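Local coordinates for ProQ/FinO domain-containing protein (PDB 3MW6) that probably binds RNA as a FinO-like RNA chaperone of the ProQ/FinO family in Neisseria meningitidis, at residues Y38-R43 and L93-K98; K42-L47 and A72-R77; R79-L84 and Q110-V115. All blocks are in the same frame, centred on the assembly; numbering follows the deposited sequence.

Interaction 1. Residues Y38-R43 and L93-K98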
loop_
_atom_site.group_PDB
_atom_site.type_symbol
_atom_site.label_atom_id
_atom_site.label_comp_id
_atom_site.label_asym_id
_atom_site.label_seq_id
_atom_site.Cartn_x
_atom_site.Cartn_y
_atom_site.Cartn_z
ATOM N N TYR A 38 -4.690 15.171 12.375
ATOM C CA TYR A 38 -4.397 15.063 10.945
ATOM C C TYR A 38 -5.585 14.584 10.147
ATOM O O TYR A 38 -6.015 13.449 10.302
ATOM C CB TYR A 38 -3.206 14.120 10.700
ATOM C CG TYR A 38 -1.928 14.630 11.290
ATOM C CD1 TYR A 38 -1.337 13.985 12.363
ATOM C CD2 TYR A 38 -1.327 15.791 10.804
ATOM C CE1 TYR A 38 -0.163 14.462 12.923
ATOM C CE2 TYR A 38 -0.154 16.274 11.361
ATOM C CZ TYR A 38 0.421 15.598 12.418
ATOM O OH TYR A 38 1.577 16.054 12.988
ATOM N N ASP A 39 -6.091 15.440 9.267
ATOM C CA ASP A 39 -7.204 15.066 8.407
ATOM C C ASP A 39 -6.911 13.876 7.472
ATOM O O ASP A 39 -7.809 13.087 7.193
ATOM C CB ASP A 39 -7.714 16.275 7.619
ATOM C CG ASP A 39 -8.786 17.046 8.373
ATOM O OD1 ASP A 39 -9.971 16.957 7.974
ATOM O OD2 ASP A 39 -8.451 17.721 9.376
ATOM N N VAL A 40 -5.684 13.736 6.976
ATOM C CA VAL A 40 -5.405 12.588 6.104
ATOM C C VAL A 40 -5.650 11.273 6.842
ATOM O O VAL A 40 -6.075 10.294 6.247
ATOM C CB VAL A 40 -3.990 12.598 5.501
ATOM C CG1 VAL A 40 -3.819 13.798 4.583
ATOM C CG2 VAL A 40 -2.929 12.573 6.601
ATOM N N PHE A 41 -5.401 11.251 8.145
ATOM C CA PHE A 41 -5.725 10.068 8.934
ATOM C C PHE A 41 -7.205 9.970 9.268
ATOM O O PHE A 41 -7.804 8.920 9.114
ATOM C CB PHE A 41 -4.866 10.006 10.189
ATOM C CG PHE A 41 -3.456 9.577 9.907
ATOM C CD1 PHE A 41 -2.471 10.513 9.622
ATOM C CD2 PHE A 41 -3.128 8.233 9.859
ATOM C CE1 PHE A 41 -1.170 10.113 9.337
ATOM C CE2 PHE A 41 -1.822 7.824 9.571
ATOM C CZ PHE A 41 -0.849 8.772 9.313
ATOM N N LYS A 42 -7.804 11.069 9.700
ATOM C CA LYS A 42 -9.200 11.044 10.116
ATOM C C LYS A 42 -10.104 10.637 8.955
ATOM O O LYS A 42 -11.119 9.962 9.142
ATOM C CB LYS A 42 -9.600 12.424 10.679
ATOM C CG LYS A 42 -11.076 12.587 11.012
ATOM C CD LYS A 42 -11.437 14.067 11.315
ATOM C CE LYS A 42 -10.953 14.541 12.694
ATOM N NZ LYS A 42 -9.670 15.315 12.652
ATOM N N ARG A 43 -9.721 11.036 7.748
ATOM C CA ARG A 43 -10.527 10.751 6.564
ATOM C C ARG A 43 -10.004 9.585 5.710
ATOM O O ARG A 43 -10.514 9.330 4.628
ATOM C CB ARG A 43 -10.684 12.017 5.721
ATOM C CG ARG A 43 -11.622 13.030 6.349
ATOM C CD ARG A 43 -10.983 14.399 6.458
ATOM N NE ARG A 43 -10.857 15.060 5.160
ATOM C CZ ARG A 43 -11.333 16.269 4.888
ATOM N NH1 ARG A 43 -11.969 16.956 5.830
ATOM N NH2 ARG A 43 -11.168 16.791 3.678
ATOM N N LEU A 93 1.260 14.862 5.307
ATOM C CA LEU A 93 0.697 15.310 6.590
ATOM C C LEU A 93 -0.075 16.613 6.488
ATOM O O LEU A 93 -0.928 16.893 7.328
ATOM C CB LEU A 93 1.781 15.466 7.662
ATOM C CG LEU A 93 2.262 14.151 8.254
ATOM C CD1 LEU A 93 3.182 14.385 9.465
ATOM C CD2 LEU A 93 1.060 13.297 8.640
ATOM N N ASN A 94 0.202 17.397 5.449
ATOM C CA ASN A 94 -0.445 18.697 5.276
ATOM C C ASN A 94 -1.614 18.665 4.316
ATOM O O ASN A 94 -2.038 19.705 3.798
ATOM C CB ASN A 94 0.571 19.733 4.800
ATOM C CG ASN A 94 1.628 20.022 5.842
ATOM O OD1 ASN A 94 1.356 19.982 7.045
ATOM N ND2 ASN A 94 2.844 20.301 5.389
ATOM N N ASN A 95 -2.128 17.466 4.071
ATOM C CA ASN A 95 -3.257 17.302 3.174
ATOM C C ASN A 95 -2.979 17.845 1.779
ATOM O O ASN A 95 -3.867 18.357 1.109
ATOM C CB ASN A 95 -4.513 17.929 3.770
ATOM C CG ASN A 95 -5.704 16.995 3.717
ATOM O OD1 ASN A 95 -5.830 16.178 2.802
ATOM N ND2 ASN A 95 -6.581 17.098 4.707
ATOM N N ARG A 96 -1.739 17.717 1.329
ATOM C CA ARG A 96 -1.413 18.102 -0.032
ATOM C C ARG A 96 -1.050 16.884 -0.868
ATOM O O ARG A 96 -0.526 15.904 -0.351
ATOM C CB ARG A 96 -0.277 19.116 -0.039
ATOM C CG ARG A 96 -0.646 20.404 0.685
ATOM C CD ARG A 96 0.067 21.618 0.103
ATOM N NE ARG A 96 -0.457 22.864 0.657
ATOM C CZ ARG A 96 -1.150 23.762 -0.041
ATOM N NH1 ARG A 96 -1.396 23.559 -1.330
ATOM N NH2 ARG A 96 -1.587 24.872 0.547
ATOM N N PHE A 97 -1.346 16.948 -2.158
ATOM C CA PHE A 97 -0.954 15.903 -3.083
ATOM C C PHE A 97 0.519 15.558 -2.915
ATOM O O PHE A 97 1.360 16.434 -2.835
ATOM C CB PHE A 97 -1.226 16.333 -4.525
ATOM C CG PHE A 97 -2.695 16.441 -4.866
ATOM C CD1 PHE A 97 -3.653 15.806 -4.089
ATOM C CD2 PHE A 97 -3.113 17.179 -5.964
ATOM C CE1 PHE A 97 -4.999 15.916 -4.399
ATOM C CE2 PHE A 97 -4.467 17.288 -6.282
ATOM C CZ PHE A 97 -5.406 16.651 -5.501
ATOM N N LYS A 98 0.822 14.270 -2.847
ATOM C CA LYS A 98 2.208 13.810 -2.912
ATOM C C LYS A 98 2.260 12.352 -3.372
ATOM O O LYS A 98 2.121 11.424 -2.571
ATOM C CB LYS A 98 2.919 14.011 -1.570
ATOM C CG LYS A 98 4.391 13.651 -1.594
ATOM C CD LYS A 98 5.051 14.063 -0.289
ATOM C CE LYS A 98 6.483 13.565 -0.200
ATOM N NZ LYS A 98 7.088 13.922 1.122
HETATM O O HOH W 1 -3.538 15.960 7.559
#

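Interaction 2. Residues K42-L47 and A72-R77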
loop_
_atom_site.group_PDB
_atom_site.type_symbol
_atom_site.label_atom_id
_atom_site.label_comp_id
_atom_site.label_asym_id
_atom_site.label_seq_id
_atom_site.Cartn_x
_atom_site.Cartn_y
_atom_site.Cartn_z
ATOM N N LYS A 42 -7.804 11.069 9.700
ATOM C CA LYS A 42 -9.200 11.044 10.116
ATOM C C LYS A 42 -10.104 10.637 8.955
ATOM O O LYS A 42 -11.119 9.962 9.142
ATOM C CB LYS A 42 -9.600 12.424 10.679
ATOM C CG LYS A 42 -11.076 12.587 11.012
ATOM C CD LYS A 42 -11.437 14.067 11.315
ATOM C CE LYS A 42 -10.953 14.541 12.694
ATOM N NZ LYS A 42 -9.670 15.315 12.652
ATOM N N ARG A 43 -9.721 11.036 7.748
ATOM C CA ARG A 43 -10.527 10.751 6.564
ATOM C C ARG A 43 -10.004 9.585 5.710
ATOM O O ARG A 43 -10.514 9.330 4.628
ATOM C CB ARG A 43 -10.684 12.017 5.721
ATOM C CG ARG A 43 -11.622 13.030 6.349
ATOM C CD ARG A 43 -10.983 14.399 6.458
ATOM N NE ARG A 43 -10.857 15.060 5.160
ATOM C CZ ARG A 43 -11.333 16.269 4.888
ATOM N NH1 ARG A 43 -11.969 16.956 5.830
ATOM N NH2 ARG A 43 -11.168 16.791 3.678
ATOM N N PHE A 44 -8.993 8.873 6.208
ATOM C CA PHE A 44 -8.462 7.697 5.512
ATOM C C PHE A 44 -8.166 7.981 4.051
ATOM O O PHE A 44 -8.710 7.334 3.156
ATOM C CB PHE A 44 -9.426 6.498 5.638
ATOM C CG PHE A 44 -9.419 5.864 6.997
ATOM C CD1 PHE A 44 -10.159 6.407 8.033
ATOM C CD2 PHE A 44 -8.646 4.738 7.245
ATOM C CE1 PHE A 44 -10.137 5.838 9.300
ATOM C CE2 PHE A 44 -8.623 4.153 8.504
ATOM C CZ PHE A 44 -9.370 4.710 9.536
ATOM N N LYS A 45 -7.302 8.953 3.801
ATOM C CA LYS A 45 -6.848 9.174 2.441
ATOM C C LYS A 45 -5.598 8.343 2.228
ATOM O O LYS A 45 -4.854 8.086 3.170
ATOM C CB LYS A 45 -6.530 10.646 2.221
ATOM C CG LYS A 45 -7.734 11.572 2.386
ATOM C CD LYS A 45 -7.313 13.011 2.216
ATOM C CE LYS A 45 -8.439 13.879 1.708
ATOM N NZ LYS A 45 -7.955 15.271 1.441
ATOM N N PRO A 46 -5.360 7.918 0.987
ATOM C CA PRO A 46 -4.103 7.232 0.699
ATOM C C PRO A 46 -2.917 8.099 1.159
ATOM O O PRO A 46 -2.862 9.272 0.808
ATOM C CB PRO A 46 -4.130 7.100 -0.823
ATOM C CG PRO A 46 -5.579 7.048 -1.174
ATOM C CD PRO A 46 -6.224 8.033 -0.201
ATOM N N LEU A 47 -2.005 7.524 1.940
ATOM C CA LEU A 47 -0.891 8.251 2.533
ATOM C C LEU A 47 0.362 8.255 1.654
ATOM O O LEU A 47 0.721 7.244 1.037
ATOM C CB LEU A 47 -0.550 7.652 3.902
ATOM C CG LEU A 47 -1.712 7.719 4.901
ATOM C CD1 LEU A 47 -1.449 6.858 6.143
ATOM C CD2 LEU A 47 -1.983 9.180 5.301
ATOM N N ALA A 72 0.892 1.133 11.324
ATOM C CA ALA A 72 0.664 -0.170 10.686
ATOM C C ALA A 72 -0.745 -0.690 10.972
ATOM O O ALA A 72 -1.372 -1.298 10.104
ATOM C CB ALA A 72 1.739 -1.221 11.102
ATOM N N ASN A 73 -1.235 -0.451 12.186
ATOM C CA ASN A 73 -2.640 -0.702 12.515
ATOM C C ASN A 73 -3.584 0.044 11.576
ATOM O O ASN A 73 -4.606 -0.484 11.132
ATOM C CB ASN A 73 -2.942 -0.248 13.943
ATOM C CG ASN A 73 -2.634 -1.314 14.976
ATOM O OD1 ASN A 73 -3.046 -2.463 14.832
ATOM N ND2 ASN A 73 -1.928 -0.931 16.039
ATOM N N HIS A 74 -3.241 1.291 11.289
ATOM C CA HIS A 74 -4.107 2.124 10.475
ATOM C C HIS A 74 -4.168 1.586 9.048
ATOM O O HIS A 74 -5.234 1.471 8.471
ATOM C CB HIS A 74 -3.607 3.560 10.490
ATOM C CG HIS A 74 -4.304 4.446 9.515
ATOM N ND1 HIS A 74 -5.426 5.179 9.845
ATOM C CD2 HIS A 74 -4.034 4.730 8.220
ATOM C CE1 HIS A 74 -5.814 5.875 8.794
ATOM N NE2 HIS A 74 -4.985 5.624 7.797
ATOM N N CYS A 75 -3.025 1.226 8.486
ATOM C CA CYS A 75 -2.994 0.734 7.110
ATOM C C CYS A 75 -3.565 -0.665 6.910
ATOM O O CYS A 75 -3.737 -1.099 5.771
ATOM C CB CYS A 75 -1.574 0.832 6.540
ATOM S SG CYS A 75 -1.040 2.592 6.423
ATOM N N ARG A 76 -3.866 -1.362 8.009
ATOM C CA ARG A 76 -4.437 -2.711 7.947
ATOM C C ARG A 76 -5.955 -2.660 7.941
ATOM O O ARG A 76 -6.616 -3.632 7.567
ATOM C CB ARG A 76 -3.977 -3.558 9.135
ATOM C CG ARG A 76 -2.777 -4.431 8.847
ATOM C CD ARG A 76 -2.526 -5.436 9.963
ATOM N NE ARG A 76 -1.325 -5.111 10.720
ATOM C CZ ARG A 76 -1.338 -4.537 11.917
ATOM N NH1 ARG A 76 -0.197 -4.265 12.530
ATOM N NH2 ARG A 76 -2.494 -4.242 12.503
ATOM N N ARG A 77 -6.507 -1.530 8.372
ATOM C CA ARG A 77 -7.949 -1.398 8.443
ATOM C C ARG A 77 -8.574 -1.482 7.060
ATOM O O ARG A 77 -8.042 -0.953 6.091
ATOM C CB ARG A 77 -8.338 -0.101 9.159
ATOM C CG ARG A 77 -7.793 -0.056 10.578
ATOM C CD ARG A 77 -8.114 1.227 11.293
ATOM N NE ARG A 77 -9.552 1.446 11.398
ATOM C CZ ARG A 77 -10.108 2.446 12.078
ATOM N NH1 ARG A 77 -9.338 3.321 12.728
ATOM N NH2 ARG A 77 -11.432 2.571 12.112
HETATM O O HOH W 2 -5.338 7.639 5.802
#

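Interaction 3. Residues R79-L84 and Q110-V115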
loop_
_atom_site.group_PDB
_atom_site.type_symbol
_atom_site.label_atom_id
_atom_site.label_comp_id
_atom_site.label_asym_id
_atom_site.label_seq_id
_atom_site.Cartn_x
_atom_site.Cartn_y
_atom_site.Cartn_z
ATOM N N ARG A 79 -11.073 0.059 5.945
ATOM C CA ARG A 79 -11.352 1.400 5.436
ATOM C C ARG A 79 -10.152 2.002 4.674
ATOM O O ARG A 79 -10.321 2.682 3.665
ATOM C CB ARG A 79 -11.821 2.312 6.568
ATOM C CG ARG A 79 -12.176 3.691 6.102
ATOM C CD ARG A 79 -12.882 4.485 7.198
ATOM N NE ARG A 79 -13.119 5.852 6.756
ATOM C CZ ARG A 79 -13.483 6.852 7.550
ATOM N NH1 ARG A 79 -13.659 6.647 8.850
ATOM N NH2 ARG A 79 -13.671 8.058 7.036
ATOM N N TYR A 80 -8.940 1.720 5.137
ATOM C CA TYR A 80 -7.746 2.143 4.409
ATOM C C TYR A 80 -7.563 1.376 3.090
ATOM O O TYR A 80 -7.336 1.969 2.024
ATOM C CB TYR A 80 -6.498 2.007 5.277
ATOM C CG TYR A 80 -5.307 2.660 4.628
ATOM C CD1 TYR A 80 -5.246 4.037 4.504
ATOM C CD2 TYR A 80 -4.257 1.903 4.113
ATOM C CE1 TYR A 80 -4.171 4.660 3.896
ATOM C CE2 TYR A 80 -3.163 2.531 3.496
ATOM C CZ TYR A 80 -3.137 3.914 3.392
ATOM O OH TYR A 80 -2.073 4.563 2.796
ATOM N N LEU A 81 -7.674 0.058 3.149
ATOM C CA LEU A 81 -7.586 -0.738 1.927
ATOM C C LEU A 81 -8.631 -0.278 0.913
ATOM O O LEU A 81 -8.381 -0.214 -0.293
ATOM C CB LEU A 81 -7.789 -2.222 2.247
ATOM C CG LEU A 81 -6.731 -2.796 3.183
ATOM C CD1 LEU A 81 -7.024 -4.252 3.534
ATOM C CD2 LEU A 81 -5.377 -2.675 2.517
ATOM N N LYS A 82 -9.818 0.024 1.413
ATOM C CA LYS A 82 -10.907 0.481 0.557
ATOM C C LYS A 82 -10.518 1.822 -0.100
ATOM O O LYS A 82 -10.850 2.073 -1.253
ATOM C CB LYS A 82 -12.184 0.604 1.389
ATOM C CG LYS A 82 -13.450 0.717 0.613
ATOM C CD LYS A 82 -14.626 0.222 1.454
ATOM C CE LYS A 82 -14.738 0.958 2.786
ATOM N NZ LYS A 82 -15.220 2.369 2.637
ATOM N N ALA A 83 -9.764 2.640 0.623
ATOM C CA ALA A 83 -9.281 3.919 0.098
ATOM C C ALA A 83 -8.257 3.645 -0.988
ATOM O O ALA A 83 -8.211 4.335 -1.998
ATOM C CB ALA A 83 -8.645 4.775 1.220
ATOM N N LEU A 84 -7.423 2.636 -0.780
ATOM C CA LEU A 84 -6.431 2.301 -1.792
ATOM C C LEU A 84 -7.132 1.757 -3.031
ATOM O O LEU A 84 -6.696 1.994 -4.156
ATOM C CB LEU A 84 -5.439 1.264 -1.265
ATOM C CG LEU A 84 -4.470 1.661 -0.167
ATOM C CD1 LEU A 84 -3.517 0.495 0.036
ATOM C CD2 LEU A 84 -3.692 2.916 -0.541
ATOM N N GLN A 110 -8.246 -3.842 -4.356
ATOM C CA GLN A 110 -9.535 -4.147 -4.958
ATOM C C GLN A 110 -9.955 -5.599 -4.816
ATOM O O GLN A 110 -11.145 -5.891 -4.712
ATOM C CB GLN A 110 -9.500 -3.812 -6.442
ATOM C CG GLN A 110 -10.502 -2.773 -6.860
ATOM C CD GLN A 110 -10.087 -2.080 -8.139
ATOM O OE1 GLN A 110 -9.601 -2.718 -9.079
ATOM N NE2 GLN A 110 -10.260 -0.766 -8.181
ATOM N N ASN A 111 -8.980 -6.504 -4.849
ATOM C CA ASN A 111 -9.248 -7.942 -4.801
ATOM C C ASN A 111 -9.110 -8.453 -3.389
ATOM O O ASN A 111 -9.311 -9.632 -3.134
ATOM C CB ASN A 111 -8.299 -8.719 -5.724
ATOM C CG ASN A 111 -8.368 -8.248 -7.179
ATOM O OD1 ASN A 111 -9.427 -7.847 -7.663
ATOM N ND2 ASN A 111 -7.236 -8.297 -7.877
ATOM N N HIS A 112 -8.768 -7.558 -2.466
ATOM C CA HIS A 112 -8.604 -7.960 -1.084
ATOM C C HIS A 112 -9.956 -8.339 -0.520
ATOM O O HIS A 112 -10.921 -7.593 -0.666
ATOM C CB HIS A 112 -8.003 -6.834 -0.273
ATOM C CG HIS A 112 -7.324 -7.270 0.989
ATOM N ND1 HIS A 112 -8.019 -7.716 2.094
ATOM C CD2 HIS A 112 -6.014 -7.263 1.344
ATOM C CE1 HIS A 112 -7.167 -7.971 3.073
ATOM N NE2 HIS A 112 -5.945 -7.703 2.646
ATOM N N PRO A 113 -10.032 -9.522 0.101
ATOM C CA PRO A 113 -11.230 -10.001 0.785
ATOM C C PRO A 113 -11.872 -8.939 1.674
ATOM O O PRO A 113 -13.105 -8.813 1.661
ATOM C CB PRO A 113 -10.690 -11.143 1.640
ATOM C CG PRO A 113 -9.603 -11.720 0.799
ATOM C CD PRO A 113 -8.985 -10.555 0.049
ATOM N N PHE A 114 -11.076 -8.191 2.434
ATOM C CA PHE A 114 -11.663 -7.203 3.346
ATOM C C PHE A 114 -12.356 -6.079 2.604
ATOM O O PHE A 114 -13.319 -5.516 3.107
ATOM C CB PHE A 114 -10.645 -6.666 4.337
ATOM C CG PHE A 114 -10.314 -7.639 5.413
ATOM C CD1 PHE A 114 -9.409 -8.661 5.182
ATOM C CD2 PHE A 114 -10.933 -7.564 6.644
ATOM C CE1 PHE A 114 -9.105 -9.586 6.170
ATOM C CE2 PHE A 114 -10.637 -8.483 7.641
ATOM C CZ PHE A 114 -9.720 -9.496 7.402
ATOM N N VAL A 115 -11.883 -5.782 1.398
ATOM C CA VAL A 115 -12.512 -4.789 0.537
ATOM C C VAL A 115 -13.760 -5.336 -0.132
ATOM O O VAL A 115 -14.756 -4.635 -0.215
ATOM C CB VAL A 115 -11.538 -4.266 -0.531
ATOM C CG1 VAL A 115 -12.263 -3.412 -1.562
ATOM C CG2 VAL A 115 -10.452 -3.466 0.130
#

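Interaction 1. Residues Y38-R43 and L93-K98
Two aromatic rings receive the same methyl group: CD2 of Leu93 lies over the centre of one face of the Tyr38 ring and also meets the Phe41 ring at its edge, near the ring plane. Over Tyr38 the contact is a CH-pi interaction, with Leu93 CD2 4.1 Å from the ring centroid and 12° off the ring normal. At Phe41 the touching atom is CE1, 3.9 Å from Leu93 CD2. Tyr38, at the N-cap of helix 39-42, and Phe41 within that helix both border this methyl. With CG anti to the carbonyl carbon (chi1 -64°), the side chain of Tyr38 leaves the backbone on the side of Leu93, to which its ring turns a face.

No direct hydrogen bond joins the two segments; a water does instead. It accepts from Val40 N at 3.1 Å and donates to Leu93 O at 2.8 Å, bridging an amide in the first turn of the helix and a carbonyl of the loop.

Asn95 closes the other end of the contact. Its side chain and that of Val40 slide past each other in opposite directions, with Val40 CG1 3.6 Å from Asn95 OD1, while Asn95 ND2 comes to 3.2 Å of Asp39 CB. The amide oxygen has its strong partner elsewhere, accepting a hydrogen bond from Lys45 NZ.

The contact thus sets the turn between strands 89-91 and 97-100, a two-stranded antiparallel hairpin, against helix 39-42. Helix 51-58 borders it through Ile51 and Asp54 against Leu93 and Ala58 against Tyr38, and Phe91 of strand 89-91 packs on Val40.

Interaction 2. Residues K42-L47 and A72-R77
Phe44 lays one face of its ring over the imidazole of His74 in an offset stack, the centroids 4.5 Å apart and the planes inclined by 15°. The phenylalanine is the C-prime residue of a Schellman motif that ends helix 39-42, with Lys45 N paired to Val40 O and Phe44 N to Phe41 O. Its positive phi belongs to that turn, where the chain leaves the helix close to the end of helix 64-76.

The offset is evident atom by atom: His74 CE1 sits above the Phe44 ring toward its rim, nearest CE2 at 3.3 Å. CG of His74 is anti to its backbone N (chi1 171°), which carries the imidazole out from helix 64-76 toward the loop. The two side chains slide past each other in opposite directions. At its tip the Phe44 ring meets a second flat group. Phe44 CZ lies over the centre of one face of the Arg77 guanidinium, 3.5 Å from Arg77 CZ, with the two planes 81° apart; it is the edge of the phenyl ring that meets the guanidinium face.

Leu47 approaches the imidazole tip to tip, its CD1 3.9 Å from His74 CD2, and the same methyl touches Cys75 SG at 4.3 Å. Both imidazole nitrogens have polar partners, ND1 pairing with the hydroxyl of Tyr35. Phe41 meets the His74 ring edge-to-face, and Tyr80 of helix 78-86 packs against it as well. The histidine is therefore a buried junction between the loop and the surrounding helices, and bonds at both nitrogens would restrain its ring rotation.

Where loop and helix lack a direct hydrogen bond, a water joins them: it donates to Lys45 O at 2.7 Å and lies 2.9 Å from His74 NE2.

Interaction 3. Residues R79-L84 and Q110-V115
His112 is the first residue from the start of the 110-115 segment to touch helix 78-86, and it does so with a ring face. CD1 of Leu81 stands over the centre of the imidazole, 3.7 Å from the ring centroid and 6° off the normal, a CH-pi contact almost directly above the ring centre. In the ring plane, His112 ND1 accepts from Phe114 N at 3.1 Å with an N-H...acceptor angle of 157°. The capping bond holds the ring by its nitrogen while the leucine methyl rests on its face.

Next, Phe114 adds a marginal touch: its CB is 4.4 Å from Leu81 CD1, and its ring leads away. Val115 then returns to the helix, setting CG2 against the base of the Leu81 side chain, 3.6 Å from Leu81 CB; the same methyl reaches Lys82 N at 3.8 Å. The lysine's own end runs elsewhere, to a hydrogen bond between NZ and Gln122 OE1.

On the dimer side, His112 meets His112 of the second subunit edge-to-face, and Pro113 packs on its counterpart there. Together these features describe a side-chain N-cap at the start of helix 113-124, packed onto helix 78-86 beside the subunit interface.

In the fold
The three contacts form a connected series through one ProQ/FinO family region. Interactions 1 and 2 share Lys42 and Arg43, their centres about 10 Å apart, and are tied by packing of Phe41 CE2 on Leu47 CD1 at 3.6 Å. Interaction 3 lies about 11 Å, centre to centre, from interaction 2, linked by a probable hydrogen bond of 3.1 Å between Leu47 N and Tyr80 OH. That hydroxyl also bonds Glu104 of the second subunit, and interactions 2 and 3 both touch that subunit. Interactions 1 and 3, about 19 Å apart between centres, touch only lightly, Lys42 O lying 3.8 Å from Arg79 NH2.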